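Local coordinates for protein putative 6-phosphogluconolactonase (Neisseria gonorrhoeae, PDB 3LHI) that probably hydrolyses 6-phosphogluconolactone to 6-phosphogluconate, the second step of the oxidative pentose phosphate pathway, at residues P128-L133 / H188-I193; A14-A19 / F50-Q55. All coordinates share one frame; numbering follows the deposited sequence.

Contact 1 of 2, residues P128-L133 / H188-I193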
loop_
_atom_site.group_PDB
_atom_site.type_symbol
_atom_site.label_atom_id
_atom_site.label_comp_id
_atom_site.label_asym_id
_atom_site.label_seq_id
_atom_site.Cartn_x
_atom_site.Cartn_y
_atom_site.Cartn_z
ATOM N N PRO A 128 9.129 2.477 4.211
ATOM C CA PRO A 128 8.068 3.173 4.896
ATOM C C PRO A 128 8.050 3.001 6.387
ATOM O O PRO A 128 8.433 1.930 6.871
ATOM C CB PRO A 128 6.784 2.648 4.249
ATOM C CG PRO A 128 7.256 2.120 2.939
ATOM C CD PRO A 128 8.637 1.602 3.164
ATOM N N ASP A 129 7.593 4.032 7.109
ATOM C CA ASP A 129 7.293 3.935 8.526
ATOM C C ASP A 129 5.876 3.454 8.745
ATOM O O ASP A 129 5.565 2.778 9.728
ATOM C CB ASP A 129 7.461 5.284 9.182
ATOM C CG ASP A 129 8.852 5.780 9.043
ATOM O OD1 ASP A 129 9.756 5.053 9.580
ATOM O OD2 ASP A 129 9.083 6.824 8.400
ATOM N N VAL A 130 4.972 3.849 7.834
ATOM C CA VAL A 130 3.533 3.532 7.940
ATOM C C VAL A 130 3.085 3.054 6.561
ATOM O O VAL A 130 3.378 3.727 5.558
ATOM C CB VAL A 130 2.700 4.748 8.407
ATOM C CG1 VAL A 130 1.203 4.366 8.515
ATOM C CG2 VAL A 130 3.225 5.295 9.750
ATOM N N LEU A 131 2.411 1.923 6.518
ATOM C CA LEU A 131 1.917 1.320 5.267
ATOM C C LEU A 131 0.438 1.040 5.427
ATOM O O LEU A 131 0.015 0.481 6.441
ATOM C CB LEU A 131 2.674 0.009 5.018
ATOM C CG LEU A 131 2.105 -0.945 3.980
ATOM C CD1 LEU A 131 2.117 -0.344 2.539
ATOM C CD2 LEU A 131 2.923 -2.261 4.005
ATOM N N ILE A 132 -0.371 1.437 4.443
ATOM C CA ILE A 132 -1.765 0.985 4.385
ATOM C C ILE A 132 -1.922 0.080 3.156
ATOM O O ILE A 132 -1.681 0.476 2.004
ATOM C CB ILE A 132 -2.837 2.105 4.377
ATOM C CG1 ILE A 132 -2.662 3.082 5.543
ATOM C CG2 ILE A 132 -4.255 1.471 4.406
ATOM C CD1 ILE A 132 -1.643 4.137 5.303
ATOM N N LEU A 133 -2.293 -1.156 3.473
ATOM C CA LEU A 133 -2.602 -2.205 2.523
ATOM C C LEU A 133 -4.091 -2.281 2.233
ATOM O O LEU A 133 -4.917 -1.800 3.029
ATOM C CB LEU A 133 -2.139 -3.548 3.086
ATOM C CG LEU A 133 -0.628 -3.761 3.203
ATOM C CD1 LEU A 133 -0.331 -5.076 3.895
ATOM C CD2 LEU A 133 0.010 -3.684 1.826
ATOM N N HIS A 188 4.607 0.264 11.105
ATOM C CA HIS A 188 3.182 0.265 11.389
ATOM C C HIS A 188 2.455 -0.117 10.092
ATOM O O HIS A 188 2.518 0.660 9.128
ATOM C CB HIS A 188 2.748 1.681 11.885
ATOM C CG HIS A 188 3.439 2.107 13.139
ATOM N ND1 HIS A 188 2.918 1.845 14.385
ATOM C CD2 HIS A 188 4.605 2.767 13.345
ATOM C CE1 HIS A 188 3.741 2.314 15.311
ATOM N NE2 HIS A 188 4.782 2.861 14.705
ATOM N N VAL A 189 1.748 -1.247 10.102
ATOM C CA VAL A 189 1.028 -1.761 8.964
ATOM C C VAL A 189 -0.459 -1.752 9.270
ATOM O O VAL A 189 -0.916 -2.321 10.268
ATOM C CB VAL A 189 1.484 -3.175 8.605
ATOM C CG1 VAL A 189 0.719 -3.710 7.387
ATOM C CG2 VAL A 189 3.020 -3.178 8.311
ATOM N N PHE A 190 -1.207 -1.141 8.382
ATOM C CA PHE A 190 -2.663 -1.088 8.438
ATOM C C PHE A 190 -3.235 -1.842 7.235
ATOM O O PHE A 190 -2.626 -1.849 6.173
ATOM C CB PHE A 190 -3.145 0.337 8.386
ATOM C CG PHE A 190 -2.782 1.163 9.566
ATOM C CD1 PHE A 190 -1.534 1.799 9.656
ATOM C CD2 PHE A 190 -3.660 1.310 10.596
ATOM C CE1 PHE A 190 -1.207 2.541 10.794
ATOM C CE2 PHE A 190 -3.358 2.055 11.678
ATOM C CZ PHE A 190 -2.124 2.634 11.806
ATOM N N LEU A 191 -4.405 -2.453 7.390
ATOM C CA LEU A 191 -5.165 -3.084 6.300
ATOM C C LEU A 191 -6.572 -2.487 6.354
ATOM O O LEU A 191 -7.228 -2.542 7.427
ATOM C CB LEU A 191 -5.228 -4.607 6.491
ATOM C CG LEU A 191 -6.113 -5.341 5.472
ATOM C CD1 LEU A 191 -5.590 -5.202 4.054
ATOM C CD2 LEU A 191 -6.219 -6.814 5.851
ATOM N N ALA A 192 -7.038 -1.972 5.233
ATOM C CA ALA A 192 -8.395 -1.487 5.108
ATOM C C ALA A 192 -9.154 -2.316 4.107
ATOM O O ALA A 192 -8.699 -2.505 2.981
ATOM C CB ALA A 192 -8.370 -0.050 4.631
ATOM N N ILE A 193 -10.279 -2.878 4.553
ATOM C CA ILE A 193 -11.126 -3.733 3.733
ATOM C C ILE A 193 -12.586 -3.381 3.994
ATOM O O ILE A 193 -12.917 -2.881 5.051
ATOM C CB ILE A 193 -10.833 -5.225 3.982
ATOM C CG1 ILE A 193 -10.836 -5.585 5.460
ATOM C CG2 ILE A 193 -9.571 -5.710 3.211
ATOM C CD1 ILE A 193 -11.067 -7.077 5.745
#
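Val130 to Leu133 pair in parallel with His188 to Leu191, forming a buried strand-strand contact in the central sheet of this Rossmann-like alpha/beta fold. The short strand axes run 4.5 Å apart, at 21° to each other. Five backbone hydrogen bonds join segments 128-133 and 188-193. His188 N donates to Asp129 O, and this bond is bent, with 139° at the hydrogen. Leu131 then uses both its polar atoms: its N donates to His188 O, and its O accepts from Phe190 N. Leu133 does likewise, with Phe190 O and Ala192 N; its N to Phe190 O is 2.8 Å and nearly straight at 175°.

Val130, Ile132, His188 and Phe190 share one face of the sheet. The ring of Phe190 crosses Val130 obliquely, and its CE1 meets Val130 CG1 at 3.8 Å. Leu131 O lies in the ring plane, at the edge, 3.8 Å from Phe190 CD1. Ile132 CG1 packs on Phe190 CB at 4.0 Å. On the other face, Leu133 CD1 meets Val189 CG1 at 3.9 Å, and Leu191 CD1 reaches Leu133 O at 3.6 Å.

Strand 36-40 bonds along the far edge of strand 130-133, while Val189 bonds to His227 of strand 226-231. The pair is therefore interior to the sheet. The four nearly straight bonds satisfy N and O of Leu131 and Leu133, while aliphatic and aromatic contacts supply the apolar packing.

Contact 2 of 2, residues A14-A19 / F50-Q55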
loop_
_atom_site.group_PDB
_atom_site.type_symbol
_atom_site.label_atom_id
_atom_site.label_comp_id
_atom_site.label_asym_id
_atom_site.label_seq_id
_atom_site.Cartn_x
_atom_site.Cartn_y
_atom_site.Cartn_z
ATOM N N ALA A 14 -15.364 4.527 9.380
ATOM C CA ALA A 14 -14.160 3.690 9.222
ATOM C C ALA A 14 -13.032 4.533 8.606
ATOM O O ALA A 14 -11.876 4.468 9.050
ATOM C CB ALA A 14 -14.409 2.501 8.374
ATOM N N ALA A 15 -13.364 5.328 7.606
ATOM C CA ALA A 15 -12.355 6.136 6.905
ATOM C C ALA A 15 -11.737 7.179 7.864
ATOM O O ALA A 15 -10.517 7.418 7.887
ATOM C CB ALA A 15 -12.971 6.836 5.687
ATOM N N GLN A 16 -12.584 7.882 8.646
ATOM C CA GLN A 16 -12.114 8.870 9.579
ATOM C C GLN A 16 -11.263 8.237 10.671
ATOM O O GLN A 16 -10.223 8.779 11.081
ATOM C CB GLN A 16 -13.261 9.683 10.209
ATOM C CG GLN A 16 -12.756 10.776 11.094
ATOM C CD GLN A 16 -12.030 11.900 10.318
ATOM O OE1 GLN A 16 -12.600 12.459 9.357
ATOM N NE2 GLN A 16 -10.788 12.195 10.695
ATOM N N SER A 17 -11.706 7.081 11.157
ATOM C CA SER A 17 -11.011 6.395 12.230
ATOM C C SER A 17 -9.637 5.856 11.770
ATOM O O SER A 17 -8.686 5.851 12.540
ATOM C CB SER A 17 -11.874 5.256 12.768
ATOM O OG SER A 17 -13.015 5.744 13.443
ATOM N N LEU A 18 -9.542 5.419 10.520
ATOM C CA LEU A 18 -8.259 5.016 9.930
ATOM C C LEU A 18 -7.379 6.256 9.769
ATOM O O LEU A 18 -6.200 6.225 10.101
ATOM C CB LEU A 18 -8.488 4.297 8.609
ATOM C CG LEU A 18 -7.211 3.814 7.908
ATOM C CD1 LEU A 18 -6.341 2.930 8.790
ATOM C CD2 LEU A 18 -7.573 3.165 6.588
ATOM N N ALA A 19 -7.935 7.357 9.259
ATOM C CA ALA A 19 -7.146 8.584 9.131
ATOM C C ALA A 19 -6.566 9.024 10.492
ATOM O O ALA A 19 -5.425 9.469 10.592
ATOM C CB ALA A 19 -7.992 9.694 8.510
ATOM N N PHE A 50 -8.145 8.750 2.379
ATOM C CA PHE A 50 -7.217 9.709 1.853
ATOM C C PHE A 50 -7.742 11.130 2.092
ATOM O O PHE A 50 -6.974 12.044 2.443
ATOM C CB PHE A 50 -7.018 9.543 0.353
ATOM C CG PHE A 50 -6.238 8.320 -0.094
ATOM C CD1 PHE A 50 -5.531 7.536 0.766
ATOM C CD2 PHE A 50 -6.241 7.999 -1.430
ATOM C CE1 PHE A 50 -4.823 6.420 0.282
ATOM C CE2 PHE A 50 -5.548 6.883 -1.909
ATOM C CZ PHE A 50 -4.831 6.129 -1.035
ATOM N N ASN A 51 -9.016 11.359 1.774
ATOM C CA ASN A 51 -9.568 12.690 1.928
ATOM C C ASN A 51 -9.484 13.158 3.389
ATOM O O ASN A 51 -9.070 14.298 3.662
ATOM C CB ASN A 51 -10.994 12.731 1.374
ATOM C CG ASN A 51 -11.602 14.101 1.476
ATOM O OD1 ASN A 51 -11.121 15.034 0.829
ATOM N ND2 ASN A 51 -12.599 14.222 2.339
ATOM N N ALA A 52 -9.883 12.311 4.317
ATOM C CA ALA A 52 -9.818 12.647 5.725
ATOM C C ALA A 52 -8.353 12.906 6.146
ATOM O O ALA A 52 -8.047 13.834 6.905
ATOM C CB ALA A 52 -10.457 11.568 6.584
ATOM N N LEU A 53 -7.439 12.030 5.736
ATOM C CA LEU A 53 -6.036 12.166 6.134
ATOM C C LEU A 53 -5.465 13.464 5.593
ATOM O O LEU A 53 -4.655 14.121 6.285
ATOM C CB LEU A 53 -5.233 10.965 5.651
ATOM C CG LEU A 53 -3.739 10.970 5.949
ATOM C CD1 LEU A 53 -3.514 10.955 7.478
ATOM C CD2 LEU A 53 -3.085 9.769 5.300
ATOM N N SER A 54 -5.876 13.859 4.375
ATOM C CA SER A 54 -5.331 15.042 3.721
ATOM C C SER A 54 -5.580 16.320 4.525
ATOM O O SER A 54 -4.872 17.320 4.337
ATOM C CB SER A 54 -5.883 15.206 2.308
ATOM O OG SER A 54 -7.229 15.704 2.305
ATOM N N GLN A 55 -6.604 16.301 5.374
ATOM C CA GLN A 55 -6.987 17.443 6.211
ATOM C C GLN A 55 -6.254 17.515 7.524
ATOM O O GLN A 55 -6.367 18.513 8.232
ATOM C CB GLN A 55 -8.505 17.411 6.472
ATOM C CG GLN A 55 -9.342 17.577 5.196
ATOM C CD GLN A 55 -10.831 17.521 5.455
ATOM O OE1 GLN A 55 -11.263 17.509 6.596
ATOM N NE2 GLN A 55 -11.603 17.509 4.400
HETATM O O HOH W 1 -9.530 14.396 9.168
HETATM O O HOH W 2 -12.271 14.651 7.624
#
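The side-chain amide of Gln16 is the flat group that meets Ala52. Ala52 CB lies off the amide plane, displaced toward the oxygen, at 3.6 Å from Gln16 OE1. Two waters sit at the edge of the amide, close to its plane. One accepts from Gln16 NE2 at 3.0 Å and donates to Ala52 O at 2.8 Å. The other donates to Gln16 OE1 and, over a longer 3.2 Å, to Gln55 OE1. Gln16 NE2 is also hydrogen-bonded to Asp20, one turn on in the same helix. Gln16 CB points away from helix 47-54, but the chain bends at chi2 (68°), which turns CD back toward Ala52.

The rest of the contact is mainly apolar. Ala19 CB meets Ala52 CB at 3.6 Å and also touches Leu53 CB. The Leu53 methyl CD1 rests against the carbonyl oxygen Ala19 O at 3.9 Å. The small alanines let the backbones come close, with Ala19 CA and Leu53 CA 4.8 Å apart. Phe49 also packs on Ala19.

The short axes pass at 8.2 Å, at an angle of 44°. This is alanine-lined helix-helix packing with a water-bridged edge, joining helices 11-33 and 47-54 of the alpha/beta fold.

Overall arrangement
The chain order is 14-19, 50-55, 128-133, 188-193, and contact 2 closes before contact 1 opens. The centres of contacts 1 and 2 are about 13 Å apart. The centre of contact 1 lies about 6 Å from the centre of the chain, and that of contact 2 about 15 Å. The two layers meet through Leu18 of helix 11-33. Leu18 CD1 packs on Phe190 CD2 at 3.6 Å, and Leu18 CD2 reaches Ala192 CB. Ala21 also touches Phe190, and Ala25 and Leu26 touch Val130. Helix 11-33 is thus shared: one side covers this sheet face, another packs on helix 47-54, tying the outer helix to the sheet core.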